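Local structure of DUF3298 domain-containing protein (Pseudomonas aeruginosa, 4E72) at residues Q27-F38 against E80-V91; G111-G119 against D192-H203. The protein is of unknown function but is probably an exported lipoprotein of the DUF3298 family. All blocks are in the same frame, centred on the assembly; numbering follows the deposited sequence.

Interaction 1 (Q27-F38 against E80-V91); sequences QCPLVNIDTLKF and EPGWSSYLQAKV
Asn32 lies against the ring of Tyr86, its CB 3.5 Å from Tyr86 CD2, with the amide plane turned 27° from the ring. Tyr86 CG stands anti to its own carbonyl carbon (chi1 -65°), which leans the ring across toward the neighbouring strand, where Leu30 CD2 comes within 3.7 Å of Tyr86 CZ. This face is the more polar one and is partly exposed to solvent. Asp34 and Gln88 run alongside each other, but the carboxylate is engaged by Arg13 and the amide nitrogen of Asn32 by Glu17, both from strand 12-19. A water lies within bonding distance of both Asn32 OD1 and Leu87 O, though it may not serve both at once; Leu87 O also accepts the backbone N of Asp34.

Strands 30-37 and 84-91 are parallel neighbours, and the chain between them holds helices but no strand: a beta-alpha-beta crossover containing helices 44-54 and 68-78. Leu30, Asn32 and Asp34 turn their N and O toward 84-91, while Val31, Ile33 and Thr35 bond to strand 12-19; the bond from Ala89 N to Asp34 O is nearly straight, 172° at the hydrogen. The face bearing Val31, Ile33, Ser85 and Leu87 is buried under helix 68-78. There Val31 packs on Phe75 and Leu76, Leu87 on Leu68, and Ser85 OG bonds to Tyr71 OH. Further along, Leu36 CD1 reaches Val91 CG2 at 3.8 Å, and Val91 CG2 also sits at the edge of the Phe38 ring, 3.8 Å from CZ. At the other, more exposed end, Gly82 N bonds to Gln27 O at 2.7 Å, while the bent side chain of Gln27 brings OE1 to 3.5 Å from Gly82 CA.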
loop_
_atom_site.group_PDB
_atom_site.type_symbol
_atom_site.label_atom_id
_atom_site.label_comp_id
_atom_site.label_asym_id
_atom_site.label_seq_id
_atom_site.Cartn_x
_atom_site.Cartn_y
_atom_site.Cartn_z
ATOM N N GLN A 27 -26.076 -12.243 -4.719
ATOM C CA GLN A 27 -25.721 -12.155 -3.301
ATOM C C GLN A 27 -24.752 -13.274 -2.861
ATOM O O GLN A 27 -24.534 -13.441 -1.657
ATOM C CB GLN A 27 -27.005 -12.214 -2.442
ATOM C CG GLN A 27 -27.843 -10.936 -2.454
ATOM C CD GLN A 27 -27.319 -9.921 -1.474
ATOM O OE1 GLN A 27 -26.474 -9.074 -1.803
ATOM N NE2 GLN A 27 -27.800 -9.997 -0.239
ATOM N N CYS A 28 -24.184 -14.043 -3.816
ATOM C CA CYS A 28 -23.251 -15.137 -3.508
ATOM C C CYS A 28 -21.890 -14.578 -3.046
ATOM O O CYS A 28 -21.251 -13.850 -3.808
ATOM C CB CYS A 28 -23.083 -16.080 -4.698
ATOM S SG CYS A 28 -21.811 -17.359 -4.458
ATOM N N PRO A 29 -21.430 -14.927 -1.809
ATOM C CA PRO A 29 -20.099 -14.462 -1.334
ATOM C C PRO A 29 -18.980 -14.812 -2.314
ATOM O O PRO A 29 -18.993 -15.884 -2.927
ATOM C CB PRO A 29 -19.941 -15.188 -0.002
ATOM C CG PRO A 29 -21.359 -15.392 0.465
ATOM C CD PRO A 29 -22.080 -15.776 -0.784
ATOM N N LEU A 30 -18.043 -13.871 -2.481
ATOM C CA LEU A 30 -16.963 -13.843 -3.471
ATOM C C LEU A 30 -15.619 -13.439 -2.874
ATOM O O LEU A 30 -15.549 -12.484 -2.102
ATOM C CB LEU A 30 -17.403 -12.769 -4.518
ATOM C CG LEU A 30 -16.537 -12.415 -5.733
ATOM C CD1 LEU A 30 -17.434 -11.996 -6.898
ATOM C CD2 LEU A 30 -15.607 -11.229 -5.426
ATOM N N VAL A 31 -14.548 -14.130 -3.286
ATOM C CA VAL A 31 -13.158 -13.830 -2.922
ATOM C C VAL A 31 -12.361 -13.632 -4.205
ATOM O O VAL A 31 -12.289 -14.536 -5.043
ATOM C CB VAL A 31 -12.457 -14.852 -1.981
ATOM C CG1 VAL A 31 -10.999 -14.448 -1.740
ATOM C CG2 VAL A 31 -13.190 -14.953 -0.653
ATOM N N ASN A 32 -11.764 -12.449 -4.350
ATOM C CA ASN A 32 -10.978 -12.119 -5.530
ATOM C C ASN A 32 -9.533 -11.808 -5.108
ATOM O O ASN A 32 -9.299 -10.831 -4.404
ATOM C CB ASN A 32 -11.648 -10.955 -6.301
ATOM C CG ASN A 32 -10.961 -10.576 -7.592
ATOM O OD1 ASN A 32 -9.743 -10.350 -7.652
ATOM N ND2 ASN A 32 -11.747 -10.441 -8.643
ATOM N N ILE A 33 -8.582 -12.677 -5.499
ATOM C CA ILE A 33 -7.157 -12.558 -5.144
ATOM C C ILE A 33 -6.306 -12.442 -6.411
ATOM O O ILE A 33 -6.330 -13.341 -7.253
ATOM C CB ILE A 33 -6.677 -13.745 -4.242
ATOM C CG1 ILE A 33 -7.385 -13.717 -2.862
ATOM C CG2 ILE A 33 -5.122 -13.746 -4.067
ATOM C CD1 ILE A 33 -7.368 -15.024 -2.140
ATOM N N ASP A 34 -5.546 -11.336 -6.523
ATOM C CA ASP A 34 -4.651 -11.011 -7.635
ATOM C C ASP A 34 -3.258 -10.737 -7.074
ATOM O O ASP A 34 -2.941 -9.612 -6.697
ATOM C CB ASP A 34 -5.201 -9.805 -8.427
ATOM C CG ASP A 34 -4.373 -9.353 -9.628
ATOM O OD1 ASP A 34 -3.386 -10.060 -9.983
ATOM O OD2 ASP A 34 -4.693 -8.282 -10.202
ATOM N N THR A 35 -2.430 -11.777 -7.000
ATOM C CA THR A 35 -1.116 -11.626 -6.397
ATOM C C THR A 35 0.008 -11.883 -7.419
ATOM O O THR A 35 -0.256 -12.003 -8.623
ATOM C CB THR A 35 -1.027 -12.467 -5.126
ATOM O OG1 THR A 35 0.098 -12.024 -4.368
ATOM C CG2 THR A 35 -0.987 -13.980 -5.395
ATOM N N LEU A 36 1.268 -11.894 -6.918
ATOM C CA LEU A 36 2.486 -12.029 -7.704
ATOM C C LEU A 36 3.489 -13.019 -7.136
ATOM O O LEU A 36 3.656 -13.131 -5.915
ATOM C CB LEU A 36 3.214 -10.669 -7.761
ATOM C CG LEU A 36 2.533 -9.470 -8.393
ATOM C CD1 LEU A 36 3.263 -8.209 -8.003
ATOM C CD2 LEU A 36 2.479 -9.596 -9.913
ATOM N N LYS A 37 4.227 -13.659 -8.057
ATOM C CA LYS A 37 5.359 -14.542 -7.798
ATOM C C LYS A 37 6.550 -14.007 -8.589
ATOM O O LYS A 37 6.370 -13.460 -9.676
ATOM C CB LYS A 37 5.047 -16.000 -8.143
ATOM C CG LYS A 37 4.665 -16.814 -6.915
ATOM C CD LYS A 37 4.469 -18.282 -7.237
ATOM C CE LYS A 37 3.912 -19.046 -6.061
ATOM N NZ LYS A 37 3.720 -20.486 -6.389
ATOM N N PHE A 38 7.749 -14.106 -8.011
ATOM C CA PHE A 38 8.993 -13.636 -8.612
ATOM C C PHE A 38 9.929 -14.847 -8.808
ATOM O O PHE A 38 10.498 -15.351 -7.831
ATOM C CB PHE A 38 9.640 -12.526 -7.754
ATOM C CG PHE A 38 8.851 -11.234 -7.635
ATOM C CD1 PHE A 38 7.916 -11.057 -6.617
ATOM C CD2 PHE A 38 9.086 -10.173 -8.504
ATOM C CE1 PHE A 38 7.218 -9.853 -6.484
ATOM C CE2 PHE A 38 8.377 -8.967 -8.375
ATOM C CZ PHE A 38 7.454 -8.817 -7.364
ATOM N N GLU A 80 -21.600 -14.091 5.129
ATOM C CA GLU A 80 -23.059 -13.965 5.065
ATOM C C GLU A 80 -23.442 -13.539 3.639
ATOM O O GLU A 80 -22.526 -13.244 2.883
ATOM C CB GLU A 80 -23.538 -12.950 6.102
ATOM C CG GLU A 80 -23.603 -13.495 7.524
ATOM C CD GLU A 80 -23.965 -12.488 8.603
ATOM O OE1 GLU A 80 -24.367 -11.349 8.273
ATOM O OE2 GLU A 80 -23.835 -12.842 9.795
ATOM N N PRO A 81 -24.728 -13.546 3.198
ATOM C CA PRO A 81 -25.027 -13.163 1.797
ATOM C C PRO A 81 -24.603 -11.729 1.428
ATOM O O PRO A 81 -24.744 -10.806 2.232
ATOM C CB PRO A 81 -26.554 -13.322 1.707
ATOM C CG PRO A 81 -26.887 -14.364 2.777
ATOM C CD PRO A 81 -25.955 -14.016 3.897
ATOM N N GLY A 82 -24.032 -11.595 0.228
ATOM C CA GLY A 82 -23.583 -10.342 -0.364
ATOM C C GLY A 82 -22.169 -9.919 -0.022
ATOM O O GLY A 82 -21.693 -8.903 -0.536
ATOM N N TRP A 83 -21.502 -10.662 0.880
ATOM C CA TRP A 83 -20.140 -10.329 1.319
ATOM C C TRP A 83 -19.128 -10.604 0.226
ATOM O O TRP A 83 -19.294 -11.518 -0.578
ATOM C CB TRP A 83 -19.765 -11.108 2.584
ATOM C CG TRP A 83 -20.455 -10.670 3.847
ATOM C CD1 TRP A 83 -21.640 -9.998 3.959
ATOM C CD2 TRP A 83 -20.035 -10.968 5.181
ATOM N NE1 TRP A 83 -21.958 -9.819 5.287
ATOM C CE2 TRP A 83 -20.997 -10.418 6.060
ATOM C CE3 TRP A 83 -18.897 -11.605 5.730
ATOM C CZ2 TRP A 83 -20.871 -10.497 7.451
ATOM C CZ3 TRP A 83 -18.767 -11.672 7.112
ATOM C CH2 TRP A 83 -19.756 -11.142 7.956
ATOM N N SER A 84 -18.066 -9.830 0.223
ATOM C CA SER A 84 -16.965 -9.976 -0.729
ATOM C C SER A 84 -15.676 -9.482 -0.124
ATOM O O SER A 84 -15.670 -8.600 0.752
ATOM C CB SER A 84 -17.245 -9.241 -2.039
ATOM O OG SER A 84 -17.455 -7.857 -1.813
ATOM N N SER A 85 -14.580 -10.056 -0.615
ATOM C CA SER A 85 -13.240 -9.719 -0.191
ATOM C C SER A 85 -12.326 -9.721 -1.424
ATOM O O SER A 85 -12.329 -10.688 -2.200
ATOM C CB SER A 85 -12.765 -10.695 0.892
ATOM O OG SER A 85 -11.393 -10.514 1.193
ATOM N N TYR A 86 -11.590 -8.598 -1.621
ATOM C CA TYR A 86 -10.651 -8.360 -2.722
ATOM C C TYR A 86 -9.297 -8.067 -2.153
ATOM O O TYR A 86 -9.185 -7.222 -1.270
ATOM C CB TYR A 86 -11.082 -7.162 -3.616
ATOM C CG TYR A 86 -12.367 -7.341 -4.389
ATOM C CD1 TYR A 86 -13.603 -7.146 -3.779
ATOM C CD2 TYR A 86 -12.351 -7.617 -5.751
ATOM C CE1 TYR A 86 -14.798 -7.305 -4.489
ATOM C CE2 TYR A 86 -13.538 -7.772 -6.475
ATOM C CZ TYR A 86 -14.760 -7.607 -5.839
ATOM O OH TYR A 86 -15.930 -7.747 -6.545
ATOM N N LEU A 87 -8.271 -8.740 -2.665
ATOM C CA LEU A 87 -6.873 -8.537 -2.283
ATOM C C LEU A 87 -6.033 -8.447 -3.536
ATOM O O LEU A 87 -6.176 -9.281 -4.457
ATOM C CB LEU A 87 -6.339 -9.666 -1.381
ATOM C CG LEU A 87 -6.872 -9.761 0.051
ATOM C CD1 LEU A 87 -6.440 -11.083 0.653
ATOM C CD2 LEU A 87 -6.375 -8.614 0.921
ATOM N N GLN A 88 -5.173 -7.437 -3.594
ATOM C CA GLN A 88 -4.359 -7.253 -4.786
ATOM C C GLN A 88 -2.963 -6.722 -4.461
ATOM O O GLN A 88 -2.789 -5.790 -3.658
ATOM C CB GLN A 88 -5.070 -6.318 -5.788
ATOM C CG GLN A 88 -4.290 -6.135 -7.081
ATOM C CD GLN A 88 -4.757 -4.932 -7.825
ATOM O OE1 GLN A 88 -5.719 -4.989 -8.584
ATOM N NE2 GLN A 88 -4.073 -3.815 -7.629
ATOM N N ALA A 89 -1.982 -7.328 -5.127
ATOM C CA ALA A 89 -0.575 -6.958 -5.085
ATOM C C ALA A 89 -0.099 -6.770 -6.500
ATOM O O ALA A 89 -0.311 -7.660 -7.350
ATOM C CB ALA A 89 0.240 -8.037 -4.390
ATOM N N LYS A 90 0.460 -5.588 -6.783
ATOM C CA LYS A 90 1.009 -5.263 -8.105
ATOM C C LYS A 90 2.293 -4.440 -7.967
ATOM O O LYS A 90 2.464 -3.679 -7.000
ATOM C CB LYS A 90 -0.009 -4.561 -9.040
ATOM C CG LYS A 90 -0.513 -3.198 -8.579
ATOM C CD LYS A 90 -1.146 -2.425 -9.728
ATOM C CE LYS A 90 -1.146 -0.935 -9.465
ATOM N NZ LYS A 90 -1.640 -0.156 -10.639
ATOM N N VAL A 91 3.203 -4.630 -8.919
ATOM C CA VAL A 91 4.444 -3.876 -8.961
ATOM C C VAL A 91 4.106 -2.444 -9.396
ATOM O O VAL A 91 3.587 -2.237 -10.481
ATOM C CB VAL A 91 5.538 -4.514 -9.852
ATOM C CG1 VAL A 91 6.751 -3.590 -9.968
ATOM C CG2 VAL A 91 5.964 -5.882 -9.310
HETATM O O HOH W 1 -8.366 -8.530 -6.362
#

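Interaction 2 (G111-G119 against D192-H203)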
loop_
_atom_site.group_PDB
_atom_site.type_symbol
_atom_site.label_atom_id
_atom_site.label_comp_id
_atom_site.label_asym_id
_atom_site.label_seq_id
_atom_site.Cartn_x
_atom_site.Cartn_y
_atom_site.Cartn_z
ATOM N N GLY A 111 -22.371 -3.963 5.507
ATOM C CA GLY A 111 -22.540 -2.652 6.128
ATOM C C GLY A 111 -23.063 -1.610 5.162
ATOM O O GLY A 111 -23.557 -1.947 4.077
ATOM N N ALA A 112 -22.941 -0.320 5.551
ATOM C CA ALA A 112 -23.350 0.829 4.737
ATOM C C ALA A 112 -22.588 0.846 3.403
ATOM O O ALA A 112 -23.162 1.172 2.368
ATOM C CB ALA A 112 -23.101 2.116 5.502
ATOM N N HIS A 113 -21.284 0.483 3.449
ATOM C CA HIS A 113 -20.360 0.432 2.319
ATOM C C HIS A 113 -19.204 -0.527 2.663
ATOM O O HIS A 113 -19.124 -1.034 3.799
ATOM C CB HIS A 113 -19.836 1.859 1.978
ATOM C CG HIS A 113 -19.179 2.556 3.139
ATOM N ND1 HIS A 113 -17.859 2.279 3.501
ATOM C CD2 HIS A 113 -19.679 3.475 4.000
ATOM C CE1 HIS A 113 -17.601 3.041 4.554
ATOM N NE2 HIS A 113 -18.666 3.763 4.908
ATOM N N GLY A 114 -18.293 -0.702 1.707
ATOM C CA GLY A 114 -17.112 -1.532 1.867
ATOM C C GLY A 114 -15.972 -0.827 2.572
ATOM O O GLY A 114 -16.027 0.385 2.801
HETATM N N MSE A 115 -14.935 -1.590 2.915
HETATM C CA MSE A 115 -13.747 -1.112 3.624
HETATM C C MSE A 115 -12.485 -1.247 2.774
HETATM O O MSE A 115 -11.958 -2.352 2.643
HETATM C CB MSE A 115 -13.574 -1.868 4.948
HETATM C CG MSE A 115 -14.752 -1.673 5.863
HETATM SE SE MSE A 115 -15.126 -3.160 7.054
HETATM C CE MSE A 115 -16.464 -4.057 6.004
ATOM N N PRO A 116 -11.970 -0.137 2.201
ATOM C CA PRO A 116 -10.727 -0.228 1.413
ATOM C C PRO A 116 -9.451 -0.167 2.276
ATOM O O PRO A 116 -9.426 0.446 3.351
ATOM C CB PRO A 116 -10.811 0.987 0.491
ATOM C CG PRO A 116 -11.576 2.013 1.287
ATOM C CD PRO A 116 -12.466 1.258 2.267
ATOM N N GLY A 117 -8.394 -0.807 1.781
ATOM C CA GLY A 117 -7.069 -0.778 2.384
ATOM C C GLY A 117 -6.008 -0.581 1.315
ATOM O O GLY A 117 -6.184 -1.003 0.169
ATOM N N ARG A 118 -4.901 0.068 1.679
ATOM C CA ARG A 118 -3.741 0.299 0.790
ATOM C C ARG A 118 -2.506 0.067 1.585
ATOM O O ARG A 118 -2.552 0.180 2.797
ATOM C CB ARG A 118 -3.711 1.713 0.150
ATOM C CG ARG A 118 -4.802 2.005 -0.858
ATOM C CD ARG A 118 -4.667 1.260 -2.175
ATOM N NE ARG A 118 -5.706 1.668 -3.124
ATOM C CZ ARG A 118 -6.976 1.255 -3.108
ATOM N NH1 ARG A 118 -7.391 0.384 -2.189
ATOM N NH2 ARG A 118 -7.841 1.716 -4.001
ATOM N N GLY A 119 -1.418 -0.271 0.906
ATOM C CA GLY A 119 -0.118 -0.523 1.524
ATOM C C GLY A 119 1.012 -0.545 0.510
ATOM O O GLY A 119 0.788 -0.612 -0.710
ATOM N N ASP A 192 -4.622 6.270 3.977
ATOM C CA ASP A 192 -5.827 5.472 4.040
ATOM C C ASP A 192 -6.997 6.412 3.848
ATOM O O ASP A 192 -6.903 7.602 4.184
ATOM C CB ASP A 192 -5.915 4.730 5.386
ATOM C CG ASP A 192 -5.038 3.480 5.429
ATOM O OD1 ASP A 192 -5.163 2.624 4.502
ATOM O OD2 ASP A 192 -4.275 3.321 6.415
ATOM N N ALA A 193 -8.084 5.897 3.287
ATOM C CA ALA A 193 -9.316 6.667 3.126
ATOM C C ALA A 193 -9.774 7.148 4.510
ATOM O O ALA A 193 -9.552 6.445 5.499
ATOM C CB ALA A 193 -10.387 5.785 2.493
ATOM N N TYR A 194 -10.323 8.361 4.593
ATOM C CA TYR A 194 -10.864 8.908 5.828
ATOM C C TYR A 194 -9.795 9.192 6.903
ATOM O O TYR A 194 -10.124 9.157 8.079
ATOM C CB TYR A 194 -11.932 7.924 6.385
ATOM C CG TYR A 194 -13.070 8.573 7.131
ATOM C CD1 TYR A 194 -14.002 9.369 6.466
ATOM C CD2 TYR A 194 -13.276 8.315 8.483
ATOM C CE1 TYR A 194 -15.095 9.914 7.136
ATOM C CE2 TYR A 194 -14.382 8.827 9.156
ATOM C CZ TYR A 194 -15.272 9.651 8.486
ATOM O OH TYR A 194 -16.314 10.228 9.165
ATOM N N SER A 195 -8.538 9.524 6.522
ATOM C CA SER A 195 -7.518 9.856 7.524
ATOM C C SER A 195 -7.175 11.343 7.472
ATOM O O SER A 195 -7.089 11.960 8.527
ATOM C CB SER A 195 -6.261 9.011 7.349
ATOM O OG SER A 195 -5.735 9.151 6.048
ATOM N N ILE A 196 -6.957 11.912 6.252
ATOM C CA ILE A 196 -6.652 13.329 6.029
ATOM C C ILE A 196 -7.668 13.961 5.050
ATOM O O ILE A 196 -7.516 15.134 4.666
ATOM C CB ILE A 196 -5.176 13.587 5.571
ATOM C CG1 ILE A 196 -4.815 12.825 4.248
ATOM C CG2 ILE A 196 -4.179 13.341 6.729
ATOM C CD1 ILE A 196 -3.682 13.445 3.423
ATOM N N ALA A 197 -8.709 13.198 4.656
ATOM C CA ALA A 197 -9.738 13.688 3.724
ATOM C C ALA A 197 -10.949 12.785 3.741
ATOM O O ALA A 197 -10.784 11.615 4.048
ATOM C CB ALA A 197 -9.167 13.753 2.304
ATOM N N PRO A 198 -12.136 13.233 3.271
ATOM C CA PRO A 198 -13.285 12.298 3.178
ATOM C C PRO A 198 -13.037 11.238 2.106
ATOM O O PRO A 198 -12.119 11.391 1.292
ATOM C CB PRO A 198 -14.472 13.207 2.783
ATOM C CG PRO A 198 -14.013 14.603 3.005
ATOM C CD PRO A 198 -12.510 14.597 2.837
ATOM N N TYR A 199 -13.865 10.185 2.082
ATOM C CA TYR A 199 -13.797 9.072 1.111
ATOM C C TYR A 199 -13.827 9.538 -0.347
ATOM O O TYR A 199 -13.208 8.895 -1.180
ATOM C CB TYR A 199 -14.952 8.093 1.342
ATOM C CG TYR A 199 -14.600 6.913 2.218
ATOM C CD1 TYR A 199 -14.557 7.036 3.603
ATOM C CD2 TYR A 199 -14.377 5.655 1.667
ATOM C CE1 TYR A 199 -14.206 5.956 4.414
ATOM C CE2 TYR A 199 -14.068 4.554 2.473
ATOM C CZ TYR A 199 -13.966 4.713 3.846
ATOM O OH TYR A 199 -13.658 3.639 4.652
ATOM N N SER A 200 -14.529 10.650 -0.660
ATOM C CA SER A 200 -14.571 11.213 -2.019
ATOM C C SER A 200 -13.154 11.514 -2.579
ATOM O O SER A 200 -12.957 11.419 -3.791
ATOM C CB SER A 200 -15.405 12.484 -2.049
ATOM O OG SER A 200 -14.864 13.456 -1.170
ATOM N N TYR A 201 -12.174 11.840 -1.705
ATOM C CA TYR A 201 -10.778 12.107 -2.122
ATOM C C TYR A 201 -9.963 10.798 -2.245
ATOM O O TYR A 201 -8.769 10.846 -2.530
ATOM C CB TYR A 201 -10.089 13.079 -1.145
ATOM C CG TYR A 201 -10.630 14.490 -1.229
ATOM C CD1 TYR A 201 -11.804 14.848 -0.572
ATOM C CD2 TYR A 201 -9.987 15.460 -1.992
ATOM C CE1 TYR A 201 -12.328 16.136 -0.675
ATOM C CE2 TYR A 201 -10.511 16.750 -2.117
ATOM C CZ TYR A 201 -11.673 17.089 -1.441
ATOM O OH TYR A 201 -12.178 18.366 -1.534
ATOM N N ALA A 202 -10.619 9.635 -2.022
ATOM C CA ALA A 202 -10.055 8.280 -2.098
ATOM C C ALA A 202 -8.819 8.126 -1.183
ATOM O O ALA A 202 -8.919 8.337 0.029
ATOM C CB ALA A 202 -9.715 7.926 -3.549
ATOM N N HIS A 203 -7.657 7.811 -1.773
ATOM C CA HIS A 203 -6.418 7.588 -1.038
ATOM C C HIS A 203 -5.423 8.684 -1.397
ATOM O O HIS A 203 -4.703 8.516 -2.384
ATOM C CB HIS A 203 -5.884 6.178 -1.353
ATOM C CG HIS A 203 -6.767 5.095 -0.824
ATOM N ND1 HIS A 203 -7.591 4.359 -1.659
ATOM C CD2 HIS A 203 -6.971 4.696 0.454
ATOM C CE1 HIS A 203 -8.269 3.548 -0.863
ATOM N NE2 HIS A 203 -7.896 3.687 0.411
#
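The imidazole of His203 carries Arg118 CG over the centre of one face, 3.5 Å from the ring centroid and almost on the normal, a clear CH-pi contact. Pro116 CB and Asp192 CA lie in plane at its edge. The guanidinium of Arg118 has His203 CE1 over one of its own faces, 3.5 Å from CZ, with the two planes 41° apart, so the groups meet without a parallel stack. The ring of Tyr199 has Ala193 CB over one face, toward the rim, and Pro116 CD at its edge, 3.6 Å from Tyr199 OH. His113 approaches the same ring obliquely.

A bend at chi2 (-71°) folds the arginine back, so that its aliphatic root and its charged end both lie on the same side of the imidazole. The fold is secured within strand 115-119: Arg118 NH1 bonds to Gly117 O at 3.0 Å, with the oxygen in the guanidinium plane but the nitrogen well above the carbonyl plane. His113 is likewise tied locally, ND1 to Gly114 O at 2.7 Å. The loop that follows strand 187-190, within the DUF3298 family region, thus rests on the N-terminal end of strand 115-124. Its Asp192 is bonded through OD2 to His179.

This surface contact illustrates how a loop can dock by shape and flat-group packing, since the polar bonds found here stay within each segment or lead elsewhere. His203 NE2 is buried with no partner in the model, and the neighbouring arginine charge would probably disfavour a second proton on the imidazole.

How the interactions relate
From the N terminus, strand 12-19 lays down one edge of the six-stranded mixed sheet and strand 30-37 pairs beside it. Interaction 1 then closes the helical excursion through 44-54 and 68-78, bringing strand 84-95 back alongside. After strand 98-108, interaction 2 opens in the turn and first residues of strand 115-124. It closes a longer loop, which includes helix 142-159 and two strands of the small antiparallel sheet. The two closures are therefore in series, neither nested nor crossed. Their centres lie about 18 Å apart, with strand 98-108 between 84-95 and 115-124. Interaction 1 builds the large sheet from within; interaction 2 joins that sheet to the 192-203 loop of the smaller one.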